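Local coordinates for CELL WALL surface anchor family protein (Streptococcus pneumoniae, PDB 2WW8) that probably attaches the bacterium to host cells as its pilus adhesin, probably through an integrin I-like (von Willebrand A) domain, at residues Gln171-Pro177 against Pro714-Asp720; Asn197-Gln203 against Asn679-Asn683; Ser266-Val270 against Gln372-Gln376; Phe312-Thr316 against Leu350-Phe354. All blocks are in the same frame, centred on the assembly; numbering follows the deposited sequence.

Overall arrangement
The four contacts lie in two regions of an elongated chain. Interactions 1 and 2 join one branched antiparallel sheet. Their centres are 12 Å apart and they touch: Asp720 OD2 lies 2.9 Å from Asn202 ND2, and Lys173 NZ 3.0 Å from Leu199 O. Interactions 3 and 4 belong to the integrin I-like (von Willebrand A) domain inserted between the paired segments of both. Their centres are 32 Å apart, and about 48 Å and 64 Å from that of interaction 1. The Phe354 side chain in interaction 4 is about 12 Å from a magnesium bound by Ser234, Ser236 and Asp387, consistent with a MIDAS; that of Ala374 in interaction 3 is about 11 Å from a calcium.

Interaction 1 (Gln171-Pro177 against Pro714-Asp720); sequences QHKALNP and PIPKIRD
Residues 171-177 and 714-720 run antiparallel, 162° apart end to end. The second lies in the Ig-like tip-pilin region, across the inserted integrin I-like domain from strand 171-184, so one sheet joins both flanks of the insertion. Ala174 faces Ile718 as a non-hydrogen-bonded pair, CA to CA 4.3 Å. Leu175 faces Lys717 as a hydrogen-bonded pair: Leu175 N to Lys717 O and Lys717 N to Leu175 O are both 2.9 Å. Arg719 N reaches Lys173 O at 2.8 Å. Ala174 CB meets Ile718 CG2 at 3.9 Å, while Leu175 (chi1 m, chi2 t) and Lys717 share the other face. Arg719 has chi1 p and is otherwise extended, so NE and NH2 both donate to His172 O, at 2.9 and 3.0 Å. Lys173 (m, t, p, t), at the break in the strand, forms a salt bridge from NZ to Asp720 OD1 at 2.9 Å and also bonds Leu199 O. Lys717 has chi2 (97°) and chi4 (93°) between wells; it folds back, with NZ 2.8 Å from Ile715 O, and pairs with Asp693. Pro177 CB packs on Pro714 CB at 3.5 Å. Strand 157-162 lies against Leu175 and Pro177; strands 187-196 and 203-218 against Ala174 and Ile718.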
loop_
_atom_site.group_PDB
_atom_site.type_symbol
_atom_site.label_atom_id
_atom_site.label_comp_id
_atom_site.label_asym_id
_atom_site.label_seq_id
_atom_site.Cartn_x
_atom_site.Cartn_y
_atom_site.Cartn_z
ATOM N N GLN A 171 22.472 -10.339 2.016
ATOM C CA GLN A 171 22.208 -9.073 2.709
ATOM C C GLN A 171 21.418 -8.101 1.843
ATOM O O GLN A 171 21.291 -8.303 0.637
ATOM C CB GLN A 171 23.520 -8.430 3.169
ATOM C CG GLN A 171 24.335 -9.295 4.153
ATOM C CD GLN A 171 23.598 -9.492 5.479
ATOM O OE1 GLN A 171 22.998 -10.545 5.709
ATOM N NE2 GLN A 171 23.625 -8.480 6.344
ATOM N N HIS A 172 20.889 -7.033 2.442
ATOM C CA HIS A 172 20.007 -6.137 1.705
ATOM C C HIS A 172 20.610 -4.746 1.574
ATOM O O HIS A 172 21.285 -4.231 2.481
ATOM C CB HIS A 172 18.630 -6.085 2.370
ATOM C CG HIS A 172 17.783 -7.287 2.106
ATOM N ND1 HIS A 172 18.029 -8.522 2.673
ATOM C CD2 HIS A 172 16.682 -7.447 1.331
ATOM C CE1 HIS A 172 17.124 -9.393 2.258
ATOM N NE2 HIS A 172 16.289 -8.762 1.449
ATOM N N LYS A 173 20.307 -4.131 0.439
ATOM C CA LYS A 173 20.803 -2.802 0.082
ATOM C C LYS A 173 19.833 -1.640 0.373
ATOM O O LYS A 173 20.220 -0.461 0.357
ATOM C CB LYS A 173 21.297 -2.825 -1.368
ATOM C CG LYS A 173 22.668 -3.445 -1.470
ATOM C CD LYS A 173 23.113 -3.708 -2.895
ATOM C CE LYS A 173 23.525 -2.410 -3.563
ATOM N NZ LYS A 173 24.329 -2.646 -4.803
ATOM N N ALA A 174 18.592 -1.976 0.704
ATOM C CA ALA A 174 17.569 -0.944 0.873
ATOM C C ALA A 174 16.532 -1.339 1.908
ATOM O O ALA A 174 16.239 -2.542 2.056
ATOM C CB ALA A 174 16.882 -0.662 -0.451
ATOM N N LEU A 175 16.000 -0.305 2.569
ATOM C CA LEU A 175 15.025 -0.380 3.679
ATOM C C LEU A 175 13.859 0.588 3.457
ATOM O O LEU A 175 14.059 1.758 3.069
ATOM C CB LEU A 175 15.639 -0.067 5.064
ATOM C CG LEU A 175 16.940 -0.826 5.426
ATOM C CD1 LEU A 175 17.625 -0.236 6.646
ATOM C CD2 LEU A 175 16.725 -2.329 5.618
ATOM N N ASN A 176 12.660 0.083 3.739
ATOM C CA ASN A 176 11.459 0.879 3.712
ATOM C C ASN A 176 10.932 1.000 5.142
ATOM O O ASN A 176 11.126 0.097 5.968
ATOM C CB ASN A 176 10.383 0.220 2.851
ATOM C CG ASN A 176 10.382 0.737 1.414
ATOM O OD1 ASN A 176 10.880 1.838 1.111
ATOM N ND2 ASN A 176 9.815 -0.064 0.508
ATOM N N PRO A 177 10.236 2.106 5.404
ATOM C CA PRO A 177 9.440 2.203 6.613
ATOM C C PRO A 177 8.353 1.154 6.539
ATOM O O PRO A 177 7.868 0.822 5.437
ATOM C CB PRO A 177 8.741 3.561 6.499
ATOM C CG PRO A 177 8.999 4.044 5.105
ATOM C CD PRO A 177 10.219 3.343 4.586
ATOM N N PRO A 714 7.267 9.102 6.272
ATOM C CA PRO A 714 8.344 8.219 6.744
ATOM C C PRO A 714 9.463 8.084 5.677
ATOM O O PRO A 714 9.195 8.442 4.534
ATOM C CB PRO A 714 7.616 6.890 6.942
ATOM C CG PRO A 714 6.515 6.916 5.919
ATOM C CD PRO A 714 6.077 8.358 5.809
ATOM N N ILE A 715 10.686 7.640 6.013
ATOM C CA ILE A 715 11.847 7.766 5.102
ATOM C C ILE A 715 12.630 6.440 4.840
ATOM O O ILE A 715 13.158 5.857 5.782
ATOM C CB ILE A 715 12.898 8.786 5.659
ATOM C CG1 ILE A 715 12.244 10.061 6.194
ATOM C CG2 ILE A 715 13.872 9.178 4.568
ATOM C CD1 ILE A 715 11.768 10.894 5.060
ATOM N N PRO A 716 12.747 5.993 3.572
ATOM C CA PRO A 716 13.543 4.836 3.168
ATOM C C PRO A 716 15.046 5.123 3.213
ATOM O O PRO A 716 15.465 6.288 3.295
ATOM C CB PRO A 716 13.164 4.657 1.690
ATOM C CG PRO A 716 11.773 5.318 1.580
ATOM C CD PRO A 716 12.017 6.560 2.405
ATOM N N LYS A 717 15.831 4.043 3.137
ATOM C CA LYS A 717 17.292 4.153 3.211
ATOM C C LYS A 717 17.899 3.254 2.149
ATOM O O LYS A 717 17.313 2.205 1.856
ATOM C CB LYS A 717 17.831 3.662 4.560
ATOM C CG LYS A 717 17.480 4.598 5.705
ATOM C CD LYS A 717 16.264 4.136 6.460
ATOM C CE LYS A 717 16.154 4.928 7.769
ATOM N NZ LYS A 717 15.260 6.148 7.575
ATOM N N ILE A 718 19.062 3.631 1.612
ATOM C CA ILE A 718 19.740 2.768 0.650
ATOM C C ILE A 718 21.224 2.800 0.979
ATOM O O ILE A 718 21.721 3.784 1.578
ATOM C CB ILE A 718 19.492 3.198 -0.821
ATOM C CG1 ILE A 718 20.002 4.629 -1.053
ATOM C CG2 ILE A 718 17.986 3.036 -1.169
ATOM C CD1 ILE A 718 19.975 5.080 -2.497
ATOM N N ARG A 719 21.914 1.711 0.616
ATOM C CA ARG A 719 23.365 1.667 0.775
ATOM C C ARG A 719 24.017 0.863 -0.338
ATOM O O ARG A 719 23.326 0.248 -1.158
ATOM C CB ARG A 719 23.741 1.004 2.103
ATOM C CG ARG A 719 23.245 -0.438 2.151
ATOM C CD ARG A 719 23.901 -1.168 3.282
ATOM N NE ARG A 719 23.394 -2.520 3.468
ATOM C CZ ARG A 719 23.934 -3.363 4.334
ATOM N NH1 ARG A 719 24.972 -2.950 5.045
ATOM N NH2 ARG A 719 23.449 -4.588 4.472
ATOM N N ASP A 720 25.349 0.858 -0.350
ATOM C CA ASP A 720 26.122 -0.039 -1.217
ATOM C C ASP A 720 27.431 -0.380 -0.502
ATOM O O ASP A 720 27.738 0.243 0.522
ATOM C CB ASP A 720 26.431 0.558 -2.598
ATOM C CG ASP A 720 26.799 -0.513 -3.640
ATOM O OD1 ASP A 720 26.654 -1.734 -3.392
ATOM O OD2 ASP A 720 27.255 -0.140 -4.733
HETATM O O HOH W 1 26.884 -2.490 -6.212
#

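Interaction 2 (Asn197-Gln203 against Asn679-Asn683); sequences NNLDDNQ and NVRLN
Two beta bulges shape the loop 197-203: a classic bulge with Asn197 and Asn198 facing Gln203, and a G1 bulge with Asn202 and Gln203 facing Asn198. This beta hairpin connection links strands 187-196 and 203-218. A type I turn spans Leu199 to Asn202. Asn202 is left-handed (phi/psi 58/46°), as the first position of a G1 bulge is after such a turn. Gln203 opposes Arg681 of strand 673-682 as an antiparallel non-hydrogen-bonded pair, CA to CA 4.4 Å. Leu682 N donates to Asn202 O at 3.0 Å. Arg681 is extended through chi3, with chi4 at -98°. Its NH2 forms a salt bridge with Asp201 OD1 at 3.0 Å; its NE bonds weakly to Asp201 OD2 at 3.3 Å. Asp201 OD2 accepts a very short 2.3 Å bond from Gln203 NE2. Asn202 ND2 bonds to Asp720, tying it to interaction 1. Asn197 ND2 donates weakly to Asn679 OD1 at 2.8 Å. One water accepts a hydrogen bond from Asn202 ND2 at 2.8 Å and donates to Leu682 O at 2.9 Å.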
loop_
_atom_site.group_PDB
_atom_site.type_symbol
_atom_site.label_atom_id
_atom_site.label_comp_id
_atom_site.label_asym_id
_atom_site.label_seq_id
_atom_site.Cartn_x
_atom_site.Cartn_y
_atom_site.Cartn_z
ATOM N N ASN A 197 15.275 -0.228 -9.663
ATOM C CA ASN A 197 15.510 -0.079 -11.100
ATOM C C ASN A 197 16.769 -0.759 -11.574
ATOM O O ASN A 197 16.777 -1.366 -12.635
ATOM C CB ASN A 197 15.568 1.378 -11.538
ATOM C CG ASN A 197 14.278 2.114 -11.199
ATOM O OD1 ASN A 197 13.227 1.490 -11.085
ATOM N ND2 ASN A 197 14.363 3.412 -10.980
ATOM N N ASN A 198 17.836 -0.629 -10.801
ATOM C CA ASN A 198 19.068 -1.324 -11.162
ATOM C C ASN A 198 19.867 -1.493 -9.860
ATOM O O ASN A 198 20.418 -0.535 -9.305
ATOM C CB ASN A 198 19.793 -0.528 -12.264
ATOM C CG ASN A 198 20.995 -1.257 -12.815
ATOM O OD1 ASN A 198 21.674 -1.997 -12.100
ATOM N ND2 ASN A 198 21.283 -1.052 -14.093
ATOM N N LEU A 199 19.905 -2.727 -9.364
ATOM C CA LEU A 199 20.471 -2.973 -8.045
ATOM C C LEU A 199 21.971 -2.669 -7.960
ATOM O O LEU A 199 22.386 -1.967 -7.022
ATOM C CB LEU A 199 20.117 -4.351 -7.449
ATOM C CG LEU A 199 20.526 -4.592 -5.988
ATOM C CD1 LEU A 199 19.926 -3.577 -4.985
ATOM C CD2 LEU A 199 20.191 -6.036 -5.629
ATOM N N ASP A 200 22.727 -3.182 -8.931
ATOM C CA ASP A 200 24.175 -3.017 -9.029
ATOM C C ASP A 200 24.581 -1.572 -9.175
ATOM O O ASP A 200 25.667 -1.180 -8.754
ATOM C CB ASP A 200 24.790 -3.833 -10.179
ATOM C CG ASP A 200 24.661 -5.341 -9.956
ATOM O OD1 ASP A 200 24.174 -5.814 -8.893
ATOM O OD2 ASP A 200 25.065 -6.088 -10.875
ATOM N N ASP A 201 23.716 -0.776 -9.771
ATOM C CA ASP A 201 23.991 0.641 -9.904
ATOM C C ASP A 201 23.263 1.560 -8.892
ATOM O O ASP A 201 23.279 2.796 -9.000
ATOM C CB ASP A 201 23.687 0.991 -11.354
ATOM C CG ASP A 201 24.202 2.356 -11.732
ATOM O OD1 ASP A 201 25.390 2.615 -11.452
ATOM O OD2 ASP A 201 23.407 3.154 -12.293
ATOM N N ASN A 202 22.623 0.960 -7.895
ATOM C CA ASN A 202 21.959 1.719 -6.830
ATOM C C ASN A 202 20.874 2.713 -7.239
ATOM O O ASN A 202 20.845 3.841 -6.720
ATOM C CB ASN A 202 23.012 2.458 -6.012
ATOM C CG ASN A 202 24.080 1.510 -5.488
ATOM O OD1 ASN A 202 23.759 0.478 -4.886
ATOM N ND2 ASN A 202 25.349 1.842 -5.733
ATOM N N GLN A 203 19.986 2.268 -8.125
ATOM C CA GLN A 203 18.958 3.086 -8.767
ATOM C C GLN A 203 17.625 2.542 -8.305
ATOM O O GLN A 203 17.377 1.329 -8.408
ATOM C CB GLN A 203 19.030 2.933 -10.283
ATOM C CG GLN A 203 20.130 3.763 -10.905
ATOM C CD GLN A 203 20.117 3.731 -12.415
ATOM O OE1 GLN A 203 19.050 3.708 -13.025
ATOM N NE2 GLN A 203 21.292 3.705 -13.031
ATOM N N ASN A 679 12.833 8.816 -9.690
ATOM C CA ASN A 679 13.913 7.863 -9.550
ATOM C C ASN A 679 15.078 8.554 -8.889
ATOM O O ASN A 679 15.260 9.756 -9.112
ATOM C CB ASN A 679 14.307 7.319 -10.929
ATOM C CG ASN A 679 13.192 6.475 -11.542
ATOM O OD1 ASN A 679 12.587 5.608 -10.883
ATOM N ND2 ASN A 679 12.914 6.716 -12.814
ATOM N N VAL A 680 15.807 7.791 -8.062
ATOM C CA VAL A 680 17.043 8.269 -7.431
ATOM C C VAL A 680 18.150 7.242 -7.593
ATOM O O VAL A 680 17.917 6.071 -7.891
ATOM C CB VAL A 680 16.913 8.594 -5.927
ATOM C CG1 VAL A 680 15.736 9.594 -5.674
ATOM C CG2 VAL A 680 16.710 7.269 -5.146
ATOM N N ARG A 681 19.350 7.740 -7.336
ATOM C CA ARG A 681 20.547 6.956 -7.366
ATOM C C ARG A 681 21.433 7.381 -6.186
ATOM O O ARG A 681 21.670 8.588 -5.937
ATOM C CB ARG A 681 21.271 7.234 -8.693
ATOM C CG ARG A 681 22.491 6.304 -8.928
ATOM C CD ARG A 681 23.200 6.663 -10.233
ATOM N NE ARG A 681 24.313 5.742 -10.446
ATOM C CZ ARG A 681 25.575 6.016 -10.139
ATOM N NH1 ARG A 681 25.898 7.188 -9.598
ATOM N NH2 ARG A 681 26.526 5.112 -10.364
ATOM N N LEU A 682 21.979 6.369 -5.515
ATOM C CA LEU A 682 23.065 6.633 -4.578
ATOM C C LEU A 682 24.283 7.278 -5.257
ATOM O O LEU A 682 24.794 6.801 -6.273
ATOM C CB LEU A 682 23.452 5.343 -3.850
ATOM C CG LEU A 682 24.503 5.450 -2.748
ATOM C CD1 LEU A 682 24.098 6.408 -1.630
ATOM C CD2 LEU A 682 24.774 4.043 -2.215
ATOM N N ASN A 683 24.736 8.398 -4.706
ATOM C CA ASN A 683 25.887 9.083 -5.235
ATOM C C ASN A 683 27.182 8.263 -5.124
ATOM O O ASN A 683 27.390 7.522 -4.166
ATOM C CB ASN A 683 26.038 10.425 -4.536
ATOM C CG ASN A 683 27.217 11.183 -5.064
ATOM O OD1 ASN A 683 28.343 10.969 -4.622
ATOM N ND2 ASN A 683 26.978 12.045 -6.054
HETATM O O HOH W 2 25.587 4.211 -7.280
#

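Interaction 3 (Ser266-Val270 against Gln372-Gln376); sequences SENRV and QQARQ
Arg269 lays its CD over one face of the Arg375 guanidinium, with CD to CZ of Arg375 at 3.4 Å. The two long side chains run past each other in nearly opposite directions between separate backbones; the nearest CA atoms, of Arg269 and Ala374, are 8.6 Å apart. Residues 266-268 form a loop, and Arg269 begins the edge strand 269-275 of the parallel sheet. On the other side, helix 359-373 ends at Gln373. Ala374 is the first residue to leave helical angles, and both Ala374 and Arg375 are extended, with psi near 150°. The sheet with its flanking helices is the alpha/beta core of an integrin I-like (von Willebrand A) domain. Arg375 (m, t, m) points toward the loop, and its NH1 and NH2 both donate to Glu267 O, each at 2.8 Å. Arg269 has chi1 m, with chi2 and chi3 between wells at 149° and 92°. Its NH1 donates to Gln373 O at 3.0 Å, and its NH2 weakly to the same oxygen at 3.3 Å. Each segment thus sends an arginine to a carbonyl of the other. The charges come close, with Arg269 NH1 3.8 Å from Arg375 NE. Asp226 on the adjacent strand 225-232 forms salt bridges with both arginines. The contact is therefore polar: carbonyl oxygens hold the guanidinium groups, and one shared carboxylate offsets the repulsion between their charges.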
loop_
_atom_site.group_PDB
_atom_site.type_symbol
_atom_site.label_atom_id
_atom_site.label_comp_id
_atom_site.label_asym_id
_atom_site.label_seq_id
_atom_site.Cartn_x
_atom_site.Cartn_y
_atom_site.Cartn_z
ATOM N N SER A 266 -17.323 11.447 14.489
ATOM C CA SER A 266 -17.617 10.495 15.575
ATOM C C SER A 266 -18.578 11.014 16.677
ATOM O O SER A 266 -19.090 10.198 17.458
ATOM C CB SER A 266 -16.283 9.987 16.197
ATOM O OG SER A 266 -15.681 11.031 16.981
ATOM N N GLU A 267 -18.827 12.325 16.773
ATOM C CA GLU A 267 -19.890 12.792 17.680
ATOM C C GLU A 267 -21.354 12.583 17.272
ATOM O O GLU A 267 -22.273 12.637 18.115
ATOM C CB GLU A 267 -19.723 14.258 18.061
ATOM C CG GLU A 267 -18.310 14.678 18.340
ATOM C CD GLU A 267 -18.137 14.788 19.807
ATOM O OE1 GLU A 267 -18.451 13.727 20.409
ATOM O OE2 GLU A 267 -17.737 15.893 20.302
ATOM N N ASN A 268 -21.586 12.293 15.991
ATOM C CA ASN A 268 -22.943 12.303 15.468
ATOM C C ASN A 268 -23.464 10.906 15.770
ATOM O O ASN A 268 -22.666 10.019 15.959
ATOM C CB ASN A 268 -22.942 12.590 13.964
ATOM C CG ASN A 268 -22.584 14.036 13.635
ATOM O OD1 ASN A 268 -22.670 14.930 14.476
ATOM N ND2 ASN A 268 -22.270 14.283 12.376
ATOM N N ARG A 269 -24.777 10.724 15.888
ATOM C CA ARG A 269 -25.296 9.397 16.130
ATOM C C ARG A 269 -26.422 9.150 15.126
ATOM O O ARG A 269 -27.067 10.108 14.700
ATOM C CB ARG A 269 -25.825 9.269 17.563
ATOM C CG ARG A 269 -24.745 9.121 18.654
ATOM C CD ARG A 269 -25.393 9.786 19.885
ATOM N NE ARG A 269 -26.111 8.842 20.703
ATOM C CZ ARG A 269 -27.236 9.061 21.387
ATOM N NH1 ARG A 269 -27.915 10.188 21.388
ATOM N NH2 ARG A 269 -27.724 8.073 22.116
ATOM N N VAL A 270 -26.647 7.887 14.744
ATOM C CA VAL A 270 -27.673 7.504 13.762
ATOM C C VAL A 270 -28.460 6.271 14.235
ATOM O O VAL A 270 -27.903 5.390 14.937
ATOM C CB VAL A 270 -27.027 7.194 12.354
ATOM C CG1 VAL A 270 -26.550 8.460 11.722
ATOM C CG2 VAL A 270 -25.910 6.162 12.410
ATOM N N GLN A 372 -36.663 9.568 23.326
ATOM C CA GLN A 372 -36.122 8.729 24.393
ATOM C C GLN A 372 -34.609 8.729 24.406
ATOM O O GLN A 372 -34.026 8.641 25.479
ATOM C CB GLN A 372 -36.609 7.302 24.250
ATOM C CG GLN A 372 -38.096 7.283 24.605
ATOM C CD GLN A 372 -38.582 5.877 24.577
ATOM O OE1 GLN A 372 -37.783 4.968 24.331
ATOM N NE2 GLN A 372 -39.869 5.670 24.804
ATOM N N GLN A 373 -33.989 8.854 23.238
ATOM C CA GLN A 373 -32.534 8.617 23.178
ATOM C C GLN A 373 -31.670 9.817 22.757
ATOM O O GLN A 373 -30.475 9.762 22.986
ATOM C CB GLN A 373 -32.233 7.470 22.232
ATOM C CG GLN A 373 -33.056 6.164 22.547
ATOM C CD GLN A 373 -32.728 5.123 21.464
ATOM O OE1 GLN A 373 -31.565 4.983 21.082
ATOM N NE2 GLN A 373 -33.698 4.418 20.974
ATOM N N ALA A 374 -32.230 10.866 22.168
ATOM C CA ALA A 374 -31.400 11.970 21.692
ATOM C C ALA A 374 -30.758 12.710 22.873
ATOM O O ALA A 374 -31.314 12.793 23.986
ATOM C CB ALA A 374 -32.243 12.953 20.857
ATOM N N ARG A 375 -29.576 13.257 22.609
ATOM C CA ARG A 375 -28.965 14.143 23.544
ATOM C C ARG A 375 -29.708 15.464 23.707
ATOM O O ARG A 375 -30.354 15.949 22.791
ATOM C CB ARG A 375 -27.487 14.366 23.209
ATOM C CG ARG A 375 -26.738 13.029 23.233
ATOM C CD ARG A 375 -25.409 13.250 22.524
ATOM N NE ARG A 375 -25.655 13.228 21.083
ATOM C CZ ARG A 375 -24.679 13.073 20.191
ATOM N NH1 ARG A 375 -23.429 13.075 20.623
ATOM N NH2 ARG A 375 -24.947 13.043 18.897
ATOM N N GLN A 376 -29.579 16.061 24.883
ATOM C CA GLN A 376 -30.165 17.376 25.131
ATOM C C GLN A 376 -29.662 18.476 24.159
ATOM O O GLN A 376 -30.452 19.217 23.565
ATOM C CB GLN A 376 -29.914 17.800 26.583
ATOM C CG GLN A 376 -30.511 19.222 26.859
ATOM C CD GLN A 376 -30.277 19.733 28.265
ATOM O OE1 GLN A 376 -29.536 20.703 28.448
ATOM N NE2 GLN A 376 -30.885 19.093 29.274
#

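Interaction 4 (Phe312-Thr316 against Leu350-Phe354); sequences FTTNT and LMYQF
Strand residues 312-315 are extended and run past a short 3-10 turn at 351-353. The nearest CA pairs are Phe312 with Gln353 at 7.2 Å and Thr316 with Met351 at 7.9 Å. In this integrin I-like domain the antiparallel sheet with strand 311-315 packs side chains on the 3-10 segment. Tyr352 O there bonds Asn235, which lies between the magnesium ligands Ser234 and Ser236. Gln353 N bonds to Leu350 O at 2.9 Å and Phe354 N to Met351 O at 3.1 Å. Phe312 (chi1 m, chi2 -84°) points toward the turn. Gln353, m at chi1 and chi2, places CG over the Phe312 ring, 3.6 Å from its centroid and 7° off the normal, a CH-pi contact. Phe312 CD1 meets Leu350 CD1 at 3.6 Å. Trp305 stacks edge-to-face with Phe312. Phe354 (chi1 m, chi2 77°) brings its CE1 4.0 Å from Phe312 CB, and it packs on Val287. Leu350 (t, p) has CD2 3.7 Å from Thr314 CB. Met351 chi1 and chi2, both m, place SD 3.6 Å from Thr314 CG2. That methyl (Thr314 chi1 t) makes a CH-pi contact with the Phe354 ring face, CG2 3.9 Å from the centroid and 29° off the normal.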
loop_
_atom_site.group_PDB
_atom_site.type_symbol
_atom_site.label_atom_id
_atom_site.label_comp_id
_atom_site.label_asym_id
_atom_site.label_seq_id
_atom_site.Cartn_x
_atom_site.Cartn_y
_atom_site.Cartn_z
ATOM N N PHE A 312 -52.647 -12.888 8.450
ATOM C CA PHE A 312 -51.359 -13.490 8.165
ATOM C C PHE A 312 -50.450 -13.084 9.323
ATOM O O PHE A 312 -50.475 -11.911 9.738
ATOM C CB PHE A 312 -50.761 -12.903 6.857
ATOM C CG PHE A 312 -51.558 -13.238 5.598
ATOM C CD1 PHE A 312 -51.360 -14.460 4.933
ATOM C CD2 PHE A 312 -52.553 -12.390 5.140
ATOM C CE1 PHE A 312 -52.082 -14.803 3.768
ATOM C CE2 PHE A 312 -53.313 -12.718 4.003
ATOM C CZ PHE A 312 -53.065 -13.915 3.318
ATOM N N THR A 313 -49.660 -14.052 9.785
ATOM C CA THR A 313 -48.778 -13.823 10.931
ATOM C C THR A 313 -47.385 -14.343 10.618
ATOM O O THR A 313 -47.217 -15.469 10.109
ATOM C CB THR A 313 -49.280 -14.543 12.183
ATOM O OG1 THR A 313 -50.580 -14.021 12.467
ATOM C CG2 THR A 313 -48.307 -14.257 13.362
ATOM N N THR A 314 -46.389 -13.526 10.896
ATOM C CA THR A 314 -45.004 -14.010 10.709
ATOM C C THR A 314 -44.025 -13.070 11.404
ATOM O O THR A 314 -44.463 -12.012 11.824
ATOM C CB THR A 314 -44.600 -14.092 9.183
ATOM O OG1 THR A 314 -43.285 -14.696 9.088
ATOM C CG2 THR A 314 -44.521 -12.742 8.486
ATOM N N ASN A 315 -42.734 -13.401 11.497
ATOM C CA ASN A 315 -41.708 -12.417 11.885
ATOM C C ASN A 315 -41.346 -11.571 10.661
ATOM O O ASN A 315 -41.082 -12.089 9.570
ATOM C CB ASN A 315 -40.439 -13.108 12.431
ATOM C CG ASN A 315 -40.689 -13.815 13.766
ATOM O OD1 ASN A 315 -41.410 -14.801 13.778
ATOM N ND2 ASN A 315 -40.126 -13.322 14.877
ATOM N N THR A 316 -41.221 -10.264 10.844
ATOM C CA THR A 316 -40.800 -9.423 9.727
ATOM C C THR A 316 -39.303 -9.602 9.591
ATOM O O THR A 316 -38.594 -10.198 10.445
ATOM C CB THR A 316 -41.173 -7.921 9.981
ATOM O OG1 THR A 316 -40.551 -7.537 11.223
ATOM C CG2 THR A 316 -42.688 -7.763 10.155
ATOM N N LEU A 350 -46.426 -14.961 1.327
ATOM C CA LEU A 350 -46.770 -14.428 2.628
ATOM C C LEU A 350 -46.146 -13.039 2.865
ATOM O O LEU A 350 -46.816 -12.138 3.345
ATOM C CB LEU A 350 -46.294 -15.427 3.685
ATOM C CG LEU A 350 -46.362 -14.893 5.142
ATOM C CD1 LEU A 350 -47.829 -14.920 5.550
ATOM C CD2 LEU A 350 -45.513 -15.832 6.047
ATOM N N MET A 351 -44.869 -12.810 2.556
ATOM C CA MET A 351 -44.283 -11.534 2.976
ATOM C C MET A 351 -44.843 -10.340 2.243
ATOM O O MET A 351 -44.730 -9.211 2.720
ATOM C CB MET A 351 -42.762 -11.514 2.861
ATOM C CG MET A 351 -42.100 -12.662 3.673
ATOM S SD MET A 351 -42.480 -12.442 5.475
ATOM C CE MET A 351 -41.993 -10.721 5.704
ATOM N N TYR A 352 -45.433 -10.584 1.079
ATOM C CA TYR A 352 -46.140 -9.517 0.336
ATOM C C TYR A 352 -47.247 -8.904 1.189
ATOM O O TYR A 352 -47.559 -7.692 1.085
ATOM C CB TYR A 352 -46.662 -10.208 -0.946
ATOM C CG TYR A 352 -47.410 -9.278 -1.882
ATOM C CD1 TYR A 352 -48.735 -8.920 -1.626
ATOM C CD2 TYR A 352 -46.749 -8.694 -2.970
ATOM C CE1 TYR A 352 -49.417 -8.023 -2.486
ATOM C CE2 TYR A 352 -47.417 -7.807 -3.822
ATOM C CZ TYR A 352 -48.733 -7.521 -3.585
ATOM O OH TYR A 352 -49.385 -6.672 -4.430
ATOM N N GLN A 353 -47.859 -9.734 2.047
ATOM C CA GLN A 353 -48.993 -9.234 2.830
ATOM C C GLN A 353 -48.552 -8.139 3.807
ATOM O O GLN A 353 -49.425 -7.446 4.314
ATOM C CB GLN A 353 -49.735 -10.347 3.579
ATOM C CG GLN A 353 -49.977 -11.605 2.644
ATOM C CD GLN A 353 -50.765 -11.258 1.383
ATOM O OE1 GLN A 353 -51.694 -10.444 1.448
ATOM N NE2 GLN A 353 -50.408 -11.872 0.240
ATOM N N PHE A 354 -47.241 -7.988 4.057
ATOM C CA PHE A 354 -46.719 -7.003 5.005
ATOM C C PHE A 354 -46.137 -5.776 4.345
ATOM O O PHE A 354 -45.480 -4.947 5.007
ATOM C CB PHE A 354 -45.653 -7.715 5.894
ATOM C CG PHE A 354 -46.270 -8.787 6.777
ATOM C CD1 PHE A 354 -46.630 -10.022 6.262
ATOM C CD2 PHE A 354 -46.581 -8.504 8.098
ATOM C CE1 PHE A 354 -47.240 -10.985 7.071
ATOM C CE2 PHE A 354 -47.201 -9.485 8.931
ATOM C CZ PHE A 354 -47.550 -10.678 8.406
#